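Local coordinates for xylose isomerase domain protein (Alicyclobacillus acidocaldarius subsp. acidocaldarius, PDB 3U0H) that is probably an isomerase, built as a xylose isomerase-like TIM barrel, whose substrate is not established, at residues Met136-Tyr142 with Asn173-Asp179; Pro198-Val204 with Leu238-Tyr243; Val204-Asp208 with Leu231-Leu235; Leu222-Asp226 with Val268-Leu272. One frame throughout, in Å; residues are numbered along the deposited sequence.

All four contacts belong to the second half of one eight-stranded parallel barrel. Contact 1 pairs the neighbouring strands 137-141 and 174-179 and closes before the others open. Contacts 2 and 3 join successive parts of strand 201-206 to the two ends of helix 231-241 and share Val204. Their centres are about 12 Å apart, and contact 3 lies within the span of contact 2. Strand 201-206 lies next to strand 174-179, so contact 1 touches both. Contact 4 alternates with both along the chain: its loop precedes helix 231-241 and its helix, 261-280, follows. Its centre is about 10 Å from contact 3 and about 23 Å from contact 1. Together they tie late barrel strands to the surrounding helices and loop.

Contact 1. Residues Met136-Tyr142 with Asn173-Asp179; sequences MRVGLEY and NVGALVD
This buried contact pairs two neighbouring parallel strands in the barrel wall. The axes of strands 137-141 and 174-179 approach to 3.7 Å, at 48° (signed -48°). The register pairs Val138 with Val174, Gly139 with Gly175 and Leu140 with Ala176. Val138 N hydrogen-bonds to Asn173 O (2.9 Å), and Gly175 N to Val138 O (2.7 Å). Leu140 N then hydrogen-bonds to Gly175 O (3.0 Å), and Leu177 N to Leu140 O (3.1 Å). At the start, Asn173 ND2 (chi1 p) donates to the carbonyl O of Met136, a selenomethionine, at 2.9 Å. At the other end, one water donates to Tyr142 O and Leu177 O and accepts from Asp179 N. Val138, Leu140, Val174 and Ala176 face the outer helices 113-131 and 159-169; Leu140 CD1 meets Val174 CG1 at 3.6 Å. Glu141 and Leu177, both chi1 t, point into the barrel. Glu141 OE2 lies 3.3 Å from Asp179 OD2, a close pair of like charges. Asp179 N-caps the next helix, OD1 accepting from Tyr181 N; OD2 salt-bridges Arg221 and hydrogen-bonds to His205. Such a carboxylate pair at the strand C-termini is consistent with the active-site mouth of a TIM barrel, where xylose isomerases bind metal.

Contact 2. Residues Pro198-Val204 with Leu238-Tyr243; sequences PEKVVYV and LYLAGY
Tyr243 lays one face of its ring over a methyl of Val204. Val204 CG2 is 3.6 Å from the centroid of the Tyr243 ring and 19° off its normal, a CH-pi contact. Chi1 t brings the Tyr243 ring against residues 201-204. Its edge meets backbone carbonyls: Val201 O is 3.3 Å from Tyr243 CD1, and Val202 O is 3.9 Å from Tyr243 CE1. The Tyr243 hydroxyl hydrogen-bonds to Pro246 O, at the start of the next strand. Val202 leaves extended angles (phi -88°, psi -43°), a kink that lets Val201 and Val204, both chi1 t, face the helix. Val201 CG1 meets Leu238 CD2 at 3.8 Å and Tyr243 CD1 at 3.5 Å. Val201 CG2 reaches Ala241 CB at 4.2 Å, and Val204 CG1 lies 3.7 Å from Leu238 CD1. No hydrogen bond crosses the contact. Residues 198-200 form a 3-10 turn, Val201 N donating to Pro198 O at 3.2 Å. Pro198 CG packs 3.4 Å from Ala241 O. The helix ends in a Schellman motif. Gly242 is C-prime (phi 113°, psi 20°), Tyr243 N hydrogen-bonds to Leu238 O at 3.2 Å, and Gly242 N weakly to Tyr239 O at 3.1 Å. A CB on Gly242 would jam against the preceding carbonyl O, which by itself calls for glycine, and would crowd Pro198. This is strand-to-helix packing of a TIM-barrel beta-alpha-beta unit, at the N-terminal end of strand 201-206.

Contact 3. Residues Val204-Asp208 with Leu231-Leu235; sequences VHIND and LVPFL
Apolar packing holds this contact, and no hydrogen bond crosses it. The axes of strand 204-206 and helix 231-235 run nearly antiparallel, at 174°, and approach to 10.8 Å. This fits the strand-helix half of the beta-alpha-beta unit 201-206, 231-241, 246-249 of the TIM barrel. The nearest CA atoms are those of Ile206 and Leu231, 8.0 Å apart, so side chains fill the gap. Ile206 (chi1 t, chi2 t) extends between two leucines. Its CG1 is 4.0 Å from Leu231 CD2, and its CD1 is 4.0 Å from Leu235 CD1. Both leucines are mt and lie one helical turn apart, Leu235 N donating to Leu231 O at 3.0 Å. Phe234, chi1 t, brings its ring to the strand beside them; Phe234 CE2 is 4.0 Å from Val204 CG1.

Oxygens make van der Waals contacts, not hydrogen bonds, with the helix side chains: His205 O is 3.6 Å from Phe234 CZ, Asn207 O 3.5 Å from Leu231 CD2, and Asp208 OD2 3.9 Å from Leu231 CD1.

The polar ends find partners elsewhere. His205 ND1 and Asn207 ND2 hydrogen-bond to the Asp179 carboxylate on the neighbouring strand, and Asp208 OD1 to Ile229 N. Helix 231-241 packs on the outer face of strand 201-206, flanked by helices 180-185 and 261-280. Ser180 touches Ile206, Leu231 and Phe234; Leu272 packs on Ile206, and Leu275 on Leu235.

Contact 4. Residues Leu222-Asp226 with Val268-Leu272; sequences LLPGD and VRERL
Leu223 to Asp226 form a type II beta turn, closed by a hydrogen bond from Asp226 N to Leu223 O at 2.9 Å. It lies in the loop between strand 201-206 and helix 231-241. Pro224 (phi -44°, psi 127°) takes the second position and Gly225 (phi 87°, psi -3°) the third, where a CB would jam against the carbonyl O of Pro224, which calls for glycine. Val268-Leu272 is one turn of helix 261-280, which follows the last barrel strand; Leu272 N donates to Val268 O at 2.7 Å. The CA atoms of Pro224 and Val268 are 6.7 Å apart. Pro224 CG is 3.6 Å from Val268 CG1, and Pro224 CB is 3.9 Å from Leu272 CD2. Leu223 CB touches Val268 CG2 more loosely at 4.4 Å. Pro224 and Leu272 also meet Ile206 of the barrel strand. Arg271 (chi1 m, chi2 and chi3 t) stretches along the turn. Its NH1 donates to Pro224 O at 2.8 Å and weakly to Asp226 OD1 at 2.8 Å. Its NH2 donates to Asp226 OD1 at 3.0 Å. Both bonds to Asp226 OD1 are part of one salt bridge. The chemistry is therefore two-part: an apolar patch of Pro224, Val268 and Leu272, and one arginine that ties the turn's backbone and its closing aspartate to the helix.

Contact 1. Residues Met136-Tyr142 with Asn173-Asp179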
# COMPACT_ATOMS: atom_id res chain seq x y z
N MSE A 136 -7.94 10.28 -10.69
CA MSE A 136 -9.30 9.97 -11.10
C MSE A 136 -9.94 9.03 -10.09
O MSE A 136 -9.28 8.22 -9.39
CB MSE A 136 -9.30 9.43 -12.52
CG MSE A 136 -9.05 10.48 -13.63
SE MSE A 136 -8.81 9.65 -15.41
CE MSE A 136 -10.58 9.89 -16.22
N ARG A 137 -11.23 9.19 -9.95
CA ARG A 137 -11.96 8.32 -9.03
C ARG A 137 -12.86 7.36 -9.79
O ARG A 137 -13.32 7.66 -10.91
CB ARG A 137 -12.78 9.14 -8.04
CG ARG A 137 -12.00 9.94 -6.98
CD ARG A 137 -12.86 11.07 -6.38
NE ARG A 137 -13.22 12.06 -7.41
CZ ARG A 137 -14.36 12.71 -7.51
NH1 ARG A 137 -15.33 12.55 -6.65
NH2 ARG A 137 -14.52 13.54 -8.49
N VAL A 138 -13.12 6.22 -9.14
CA VAL A 138 -14.03 5.21 -9.57
C VAL A 138 -15.36 5.41 -8.84
O VAL A 138 -15.44 5.47 -7.63
CB VAL A 138 -13.45 3.79 -9.28
CG1 VAL A 138 -14.44 2.66 -9.69
CG2 VAL A 138 -12.13 3.63 -10.00
N GLY A 139 -16.42 5.56 -9.59
CA GLY A 139 -17.73 5.57 -8.99
C GLY A 139 -18.49 4.33 -9.42
O GLY A 139 -18.53 3.96 -10.60
N LEU A 140 -19.04 3.65 -8.44
CA LEU A 140 -19.70 2.38 -8.64
C LEU A 140 -21.17 2.70 -8.50
O LEU A 140 -21.60 3.25 -7.50
CB LEU A 140 -19.25 1.39 -7.55
CG LEU A 140 -17.82 0.98 -7.62
CD1 LEU A 140 -17.38 -0.03 -6.55
CD2 LEU A 140 -17.45 0.44 -9.00
N GLU A 141 -21.93 2.39 -9.53
CA GLU A 141 -23.36 2.53 -9.49
C GLU A 141 -24.10 1.39 -8.78
O GLU A 141 -24.21 0.30 -9.33
CB GLU A 141 -23.89 2.69 -10.92
CG GLU A 141 -25.38 2.98 -10.97
CD GLU A 141 -25.88 3.19 -12.41
OE1 GLU A 141 -25.10 3.06 -13.38
OE2 GLU A 141 -27.06 3.51 -12.55
N TYR A 142 -24.64 1.63 -7.58
CA TYR A 142 -25.57 0.67 -6.94
C TYR A 142 -26.91 0.72 -7.69
O TYR A 142 -27.38 1.78 -8.04
CB TYR A 142 -25.77 0.92 -5.44
CG TYR A 142 -26.35 2.28 -5.04
CD1 TYR A 142 -25.56 3.43 -4.96
CD2 TYR A 142 -27.68 2.39 -4.67
CE1 TYR A 142 -26.11 4.65 -4.58
CE2 TYR A 142 -28.22 3.59 -4.30
CZ TYR A 142 -27.46 4.71 -4.23
OH TYR A 142 -28.09 5.87 -3.86
N ASN A 173 -9.78 5.83 -3.68
CA ASN A 173 -10.45 6.64 -4.68
C ASN A 173 -11.71 6.01 -5.24
O ASN A 173 -12.03 6.29 -6.43
CB ASN A 173 -9.50 6.98 -5.89
CG ASN A 173 -8.97 5.75 -6.59
OD1 ASN A 173 -8.75 4.73 -5.96
ND2 ASN A 173 -8.71 5.85 -7.88
N VAL A 174 -12.45 5.24 -4.43
CA VAL A 174 -13.68 4.57 -4.90
C VAL A 174 -14.88 5.11 -4.18
O VAL A 174 -14.90 5.15 -2.96
CB VAL A 174 -13.62 3.02 -4.80
CG1 VAL A 174 -14.91 2.35 -5.31
CG2 VAL A 174 -12.46 2.53 -5.65
N GLY A 175 -15.88 5.54 -4.98
CA GLY A 175 -17.11 6.10 -4.43
C GLY A 175 -18.35 5.62 -5.15
O GLY A 175 -18.42 4.49 -5.59
N ALA A 176 -19.29 6.52 -5.31
CA ALA A 176 -20.56 6.17 -5.85
C ALA A 176 -20.90 6.96 -7.12
O ALA A 176 -20.62 8.15 -7.27
CB ALA A 176 -21.65 6.36 -4.74
N LEU A 177 -21.56 6.28 -8.05
CA LEU A 177 -22.33 6.97 -9.10
C LEU A 177 -23.73 6.89 -8.51
O LEU A 177 -24.22 5.81 -8.31
CB LEU A 177 -22.25 6.19 -10.45
CG LEU A 177 -22.72 6.86 -11.77
CD1 LEU A 177 -22.50 5.90 -12.95
CD2 LEU A 177 -24.22 7.20 -11.71
N VAL A 178 -24.35 8.03 -8.25
CA VAL A 178 -25.62 8.07 -7.65
C VAL A 178 -26.68 8.39 -8.70
O VAL A 178 -26.73 9.50 -9.23
CB VAL A 178 -25.68 9.18 -6.56
CG1 VAL A 178 -27.08 9.17 -5.92
CG2 VAL A 178 -24.60 8.97 -5.51
N ASP A 179 -27.59 7.46 -8.94
CA ASP A 179 -28.67 7.63 -9.94
C ASP A 179 -30.01 7.83 -9.21
O ASP A 179 -30.27 7.06 -8.31
CB ASP A 179 -28.71 6.35 -10.75
CG ASP A 179 -29.67 6.42 -11.94
OD1 ASP A 179 -30.83 6.91 -11.76
OD2 ASP A 179 -29.25 5.93 -13.04
O HOH W 1 -27.06 4.68 -8.36

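Contact 2. Residues Pro198-Val204 with Leu238-Tyr243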
# COMPACT_ATOMS: atom_id res chain seq x y z
N PRO A 198 -17.89 14.48 0.03
CA PRO A 198 -18.04 15.04 -1.31
C PRO A 198 -17.33 14.22 -2.35
O PRO A 198 -17.82 14.09 -3.48
CB PRO A 198 -17.32 16.39 -1.24
CG PRO A 198 -17.01 16.65 0.21
CD PRO A 198 -17.45 15.48 1.03
N GLU A 199 -16.16 13.72 -1.97
CA GLU A 199 -15.33 13.04 -2.91
C GLU A 199 -15.94 11.67 -3.22
O GLU A 199 -15.56 11.04 -4.22
CB GLU A 199 -13.90 12.88 -2.40
CG GLU A 199 -13.74 11.94 -1.20
CD GLU A 199 -13.86 12.70 0.10
OE1 GLU A 199 -14.27 13.90 0.01
OE2 GLU A 199 -13.50 12.13 1.17
N LYS A 200 -16.92 11.23 -2.42
CA LYS A 200 -17.59 9.94 -2.69
C LYS A 200 -18.76 10.01 -3.68
O LYS A 200 -19.18 8.97 -4.24
CB LYS A 200 -18.02 9.31 -1.41
CG LYS A 200 -16.85 8.95 -0.53
CD LYS A 200 -16.10 7.76 -1.07
CE LYS A 200 -15.09 7.24 -0.02
NZ LYS A 200 -13.69 7.51 -0.50
N VAL A 201 -19.23 11.23 -3.97
CA VAL A 201 -20.16 11.46 -5.08
C VAL A 201 -19.33 11.75 -6.36
O VAL A 201 -18.83 12.89 -6.58
CB VAL A 201 -21.15 12.58 -4.80
CG1 VAL A 201 -22.23 12.58 -5.87
CG2 VAL A 201 -21.77 12.45 -3.42
N VAL A 202 -19.15 10.69 -7.16
CA VAL A 202 -18.26 10.71 -8.31
C VAL A 202 -19.01 11.24 -9.53
O VAL A 202 -18.46 12.00 -10.29
CB VAL A 202 -17.69 9.30 -8.58
CG1 VAL A 202 -16.77 9.27 -9.81
CG2 VAL A 202 -16.91 8.77 -7.34
N TYR A 203 -20.26 10.78 -9.73
CA TYR A 203 -21.02 11.14 -10.89
C TYR A 203 -22.49 10.88 -10.58
O TYR A 203 -22.81 10.12 -9.69
CB TYR A 203 -20.48 10.35 -12.12
CG TYR A 203 -21.06 10.67 -13.51
CD1 TYR A 203 -21.16 11.98 -13.96
CD2 TYR A 203 -21.46 9.65 -14.38
CE1 TYR A 203 -21.70 12.26 -15.21
CE2 TYR A 203 -21.96 9.92 -15.66
CZ TYR A 203 -22.09 11.22 -16.06
OH TYR A 203 -22.59 11.54 -17.31
N VAL A 204 -23.37 11.57 -11.27
CA VAL A 204 -24.75 11.62 -10.89
C VAL A 204 -25.64 11.41 -12.10
O VAL A 204 -25.37 11.97 -13.18
CB VAL A 204 -25.06 12.96 -10.22
CG1 VAL A 204 -26.55 13.09 -9.94
CG2 VAL A 204 -24.21 13.08 -8.95
N LEU A 238 -27.32 15.95 -2.72
CA LEU A 238 -26.06 15.80 -3.39
C LEU A 238 -25.32 17.11 -3.23
O LEU A 238 -24.13 17.10 -2.83
CB LEU A 238 -26.29 15.42 -4.88
CG LEU A 238 -26.80 13.97 -4.96
CD1 LEU A 238 -27.34 13.59 -6.33
CD2 LEU A 238 -25.68 13.06 -4.46
N TYR A 239 -26.04 18.23 -3.46
CA TYR A 239 -25.48 19.55 -3.25
C TYR A 239 -24.92 19.76 -1.84
O TYR A 239 -23.84 20.33 -1.71
CB TYR A 239 -26.46 20.70 -3.59
CG TYR A 239 -25.80 22.08 -3.66
CD1 TYR A 239 -25.13 22.52 -4.80
CD2 TYR A 239 -25.83 22.95 -2.58
CE1 TYR A 239 -24.52 23.78 -4.85
CE2 TYR A 239 -25.23 24.21 -2.61
CZ TYR A 239 -24.57 24.61 -3.74
OH TYR A 239 -23.98 25.84 -3.76
N LEU A 240 -25.61 19.32 -0.79
CA LEU A 240 -25.09 19.52 0.60
C LEU A 240 -23.90 18.56 0.89
O LEU A 240 -22.97 18.89 1.62
CB LEU A 240 -26.17 19.33 1.64
CG LEU A 240 -27.30 20.35 1.68
CD1 LEU A 240 -28.45 19.72 2.47
CD2 LEU A 240 -26.85 21.69 2.28
N ALA A 241 -23.91 17.38 0.28
CA ALA A 241 -22.70 16.56 0.23
C ALA A 241 -21.50 17.34 -0.24
O ALA A 241 -20.42 17.11 0.25
CB ALA A 241 -22.90 15.38 -0.67
N GLY A 242 -21.69 18.21 -1.24
CA GLY A 242 -20.63 18.98 -1.85
C GLY A 242 -20.35 18.60 -3.30
O GLY A 242 -19.30 18.87 -3.83
N TYR A 243 -21.29 17.96 -3.97
CA TYR A 243 -21.09 17.64 -5.39
C TYR A 243 -21.24 18.88 -6.28
O TYR A 243 -22.18 19.64 -6.11
CB TYR A 243 -22.11 16.62 -5.81
CG TYR A 243 -21.93 16.16 -7.22
CD1 TYR A 243 -20.89 15.32 -7.54
CD2 TYR A 243 -22.82 16.56 -8.23
CE1 TYR A 243 -20.71 14.88 -8.83
CE2 TYR A 243 -22.65 16.13 -9.55
CZ TYR A 243 -21.60 15.28 -9.85
OH TYR A 243 -21.36 14.81 -11.13

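Contact 3. Residues Val204-Asp208 with Leu231-Leu235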
# COMPACT_ATOMS: atom_id res chain seq x y z
N VAL A 204 -23.37 11.57 -11.27
CA VAL A 204 -24.75 11.62 -10.89
C VAL A 204 -25.64 11.41 -12.10
O VAL A 204 -25.37 11.97 -13.18
CB VAL A 204 -25.06 12.96 -10.22
CG1 VAL A 204 -26.55 13.09 -9.94
CG2 VAL A 204 -24.21 13.08 -8.95
N HIS A 205 -26.65 10.55 -11.95
CA HIS A 205 -27.69 10.42 -12.95
C HIS A 205 -28.99 10.90 -12.38
O HIS A 205 -29.32 10.63 -11.21
CB HIS A 205 -27.91 8.97 -13.36
CG HIS A 205 -26.80 8.33 -14.16
ND1 HIS A 205 -26.72 6.99 -14.31
CD2 HIS A 205 -25.75 8.86 -14.86
CE1 HIS A 205 -25.67 6.68 -15.08
NE2 HIS A 205 -25.06 7.83 -15.40
N ILE A 206 -29.78 11.55 -13.25
CA ILE A 206 -31.16 11.95 -12.98
C ILE A 206 -32.19 11.39 -14.03
O ILE A 206 -31.85 11.11 -15.16
CB ILE A 206 -31.17 13.50 -12.82
CG1 ILE A 206 -32.40 13.95 -12.04
CG2 ILE A 206 -30.99 14.19 -14.16
CD1 ILE A 206 -32.29 15.33 -11.43
N ASN A 207 -33.46 11.23 -13.62
CA ASN A 207 -34.53 10.54 -14.41
C ASN A 207 -35.75 10.48 -13.50
O ASN A 207 -35.72 11.05 -12.39
CB ASN A 207 -34.11 9.11 -14.87
CG ASN A 207 -33.40 8.38 -13.75
OD1 ASN A 207 -33.98 8.22 -12.67
ND2 ASN A 207 -32.11 8.08 -13.94
N ASP A 208 -36.81 9.79 -13.94
CA ASP A 208 -38.08 9.74 -13.21
C ASP A 208 -38.89 8.47 -13.47
O ASP A 208 -38.52 7.67 -14.29
CB ASP A 208 -38.94 10.98 -13.54
CG ASP A 208 -39.56 11.62 -12.31
OD1 ASP A 208 -39.85 10.88 -11.34
OD2 ASP A 208 -39.74 12.88 -12.32
N LEU A 231 -37.13 15.03 -6.74
CA LEU A 231 -35.86 15.30 -7.41
C LEU A 231 -35.18 16.50 -6.80
O LEU A 231 -33.97 16.63 -6.89
CB LEU A 231 -36.07 15.48 -8.92
CG LEU A 231 -36.37 14.22 -9.76
CD1 LEU A 231 -36.43 14.62 -11.25
CD2 LEU A 231 -35.37 13.09 -9.51
N VAL A 232 -35.95 17.41 -6.22
CA VAL A 232 -35.35 18.52 -5.51
C VAL A 232 -34.56 18.04 -4.27
O VAL A 232 -33.44 18.41 -4.14
CB VAL A 232 -36.35 19.64 -5.19
CG1 VAL A 232 -35.62 20.75 -4.44
CG2 VAL A 232 -36.93 20.22 -6.46
N PRO A 233 -35.14 17.19 -3.39
CA PRO A 233 -34.38 16.59 -2.28
C PRO A 233 -33.22 15.72 -2.73
O PRO A 233 -32.20 15.69 -2.05
CB PRO A 233 -35.40 15.71 -1.56
CG PRO A 233 -36.73 16.35 -1.86
CD PRO A 233 -36.61 16.95 -3.25
N PHE A 234 -33.38 15.01 -3.84
CA PHE A 234 -32.24 14.28 -4.44
C PHE A 234 -31.05 15.17 -4.75
O PHE A 234 -29.95 14.91 -4.29
CB PHE A 234 -32.67 13.60 -5.73
CG PHE A 234 -31.58 12.84 -6.43
CD1 PHE A 234 -31.12 11.66 -5.92
CD2 PHE A 234 -31.08 13.28 -7.61
CE1 PHE A 234 -30.16 10.93 -6.57
CE2 PHE A 234 -30.14 12.57 -8.28
CZ PHE A 234 -29.65 11.39 -7.73
N LEU A 235 -31.28 16.22 -5.53
CA LEU A 235 -30.24 17.15 -5.84
C LEU A 235 -29.76 17.90 -4.59
O LEU A 235 -28.58 18.13 -4.41
CB LEU A 235 -30.73 18.14 -6.87
CG LEU A 235 -31.03 17.46 -8.17
CD1 LEU A 235 -31.75 18.47 -9.08
CD2 LEU A 235 -29.71 16.94 -8.72

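Contact 4. Residues Leu222-Asp226 with Val268-Leu272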
# COMPACT_ATOMS: atom_id res chain seq x y z
N LEU A 222 -38.41 7.52 -17.36
CA LEU A 222 -39.07 8.72 -17.88
C LEU A 222 -38.07 9.90 -17.79
O LEU A 222 -37.01 9.81 -17.12
CB LEU A 222 -40.32 8.99 -17.07
CG LEU A 222 -41.54 8.07 -17.20
CD1 LEU A 222 -42.73 8.72 -16.51
CD2 LEU A 222 -41.90 7.77 -18.65
N LEU A 223 -38.42 10.98 -18.49
CA LEU A 223 -37.65 12.20 -18.46
C LEU A 223 -37.72 12.81 -17.11
O LEU A 223 -38.82 12.85 -16.53
CB LEU A 223 -38.23 13.22 -19.41
CG LEU A 223 -38.33 12.81 -20.88
CD1 LEU A 223 -38.84 14.01 -21.71
CD2 LEU A 223 -36.98 12.27 -21.34
N PRO A 224 -36.59 13.36 -16.61
CA PRO A 224 -36.63 14.09 -15.33
C PRO A 224 -37.86 15.00 -15.25
O PRO A 224 -38.10 15.79 -16.17
CB PRO A 224 -35.37 14.92 -15.36
CG PRO A 224 -34.45 14.18 -16.28
CD PRO A 224 -35.33 13.62 -17.34
N GLY A 225 -38.64 14.86 -14.18
CA GLY A 225 -39.83 15.65 -14.00
C GLY A 225 -41.15 15.17 -14.62
O GLY A 225 -42.18 15.81 -14.42
N ASP A 226 -41.18 14.07 -15.37
CA ASP A 226 -42.50 13.53 -15.81
C ASP A 226 -43.11 12.50 -14.81
O ASP A 226 -44.16 11.96 -15.03
CB ASP A 226 -42.37 12.94 -17.20
CG ASP A 226 -42.09 14.00 -18.27
OD1 ASP A 226 -42.50 15.16 -18.09
OD2 ASP A 226 -41.50 13.66 -19.33
N VAL A 268 -35.05 19.06 -21.10
CA VAL A 268 -34.48 18.52 -19.85
C VAL A 268 -33.36 19.44 -19.30
O VAL A 268 -33.21 19.59 -18.09
CB VAL A 268 -34.00 17.05 -20.08
CG1 VAL A 268 -33.27 16.49 -18.84
CG2 VAL A 268 -35.17 16.18 -20.49
N ARG A 269 -32.56 20.05 -20.18
CA ARG A 269 -31.59 21.10 -19.78
C ARG A 269 -32.29 22.17 -18.96
O ARG A 269 -31.80 22.50 -17.90
CB ARG A 269 -30.96 21.84 -20.97
CG ARG A 269 -29.53 22.27 -20.71
CD ARG A 269 -29.21 23.71 -20.96
NE ARG A 269 -29.83 24.21 -22.14
CZ ARG A 269 -30.71 25.21 -22.22
NH1 ARG A 269 -31.22 25.49 -23.40
NH2 ARG A 269 -31.09 25.91 -21.16
N GLU A 270 -33.40 22.71 -19.51
CA GLU A 270 -34.27 23.70 -18.84
C GLU A 270 -34.82 23.14 -17.58
O GLU A 270 -34.79 23.76 -16.55
CB GLU A 270 -35.47 24.09 -19.70
CG GLU A 270 -35.17 25.15 -20.74
CD GLU A 270 -36.21 25.20 -21.88
OE1 GLU A 270 -37.41 24.84 -21.70
OE2 GLU A 270 -35.79 25.60 -23.00
N ARG A 271 -35.34 21.94 -17.66
CA ARG A 271 -35.87 21.35 -16.47
C ARG A 271 -34.82 21.16 -15.36
O ARG A 271 -35.11 21.38 -14.18
CB ARG A 271 -36.52 20.05 -16.83
CG ARG A 271 -37.86 20.27 -17.50
CD ARG A 271 -38.49 18.92 -17.75
NE ARG A 271 -39.82 18.93 -18.34
CZ ARG A 271 -40.60 17.85 -18.39
NH1 ARG A 271 -40.18 16.69 -17.87
NH2 ARG A 271 -41.78 17.92 -18.99
N LEU A 272 -33.60 20.80 -15.72
CA LEU A 272 -32.56 20.54 -14.72
C LEU A 272 -31.96 21.82 -14.16
O LEU A 272 -31.67 21.88 -12.99
CB LEU A 272 -31.45 19.64 -15.27
CG LEU A 272 -31.89 18.20 -15.56
CD1 LEU A 272 -30.69 17.31 -15.82
CD2 LEU A 272 -32.76 17.67 -14.42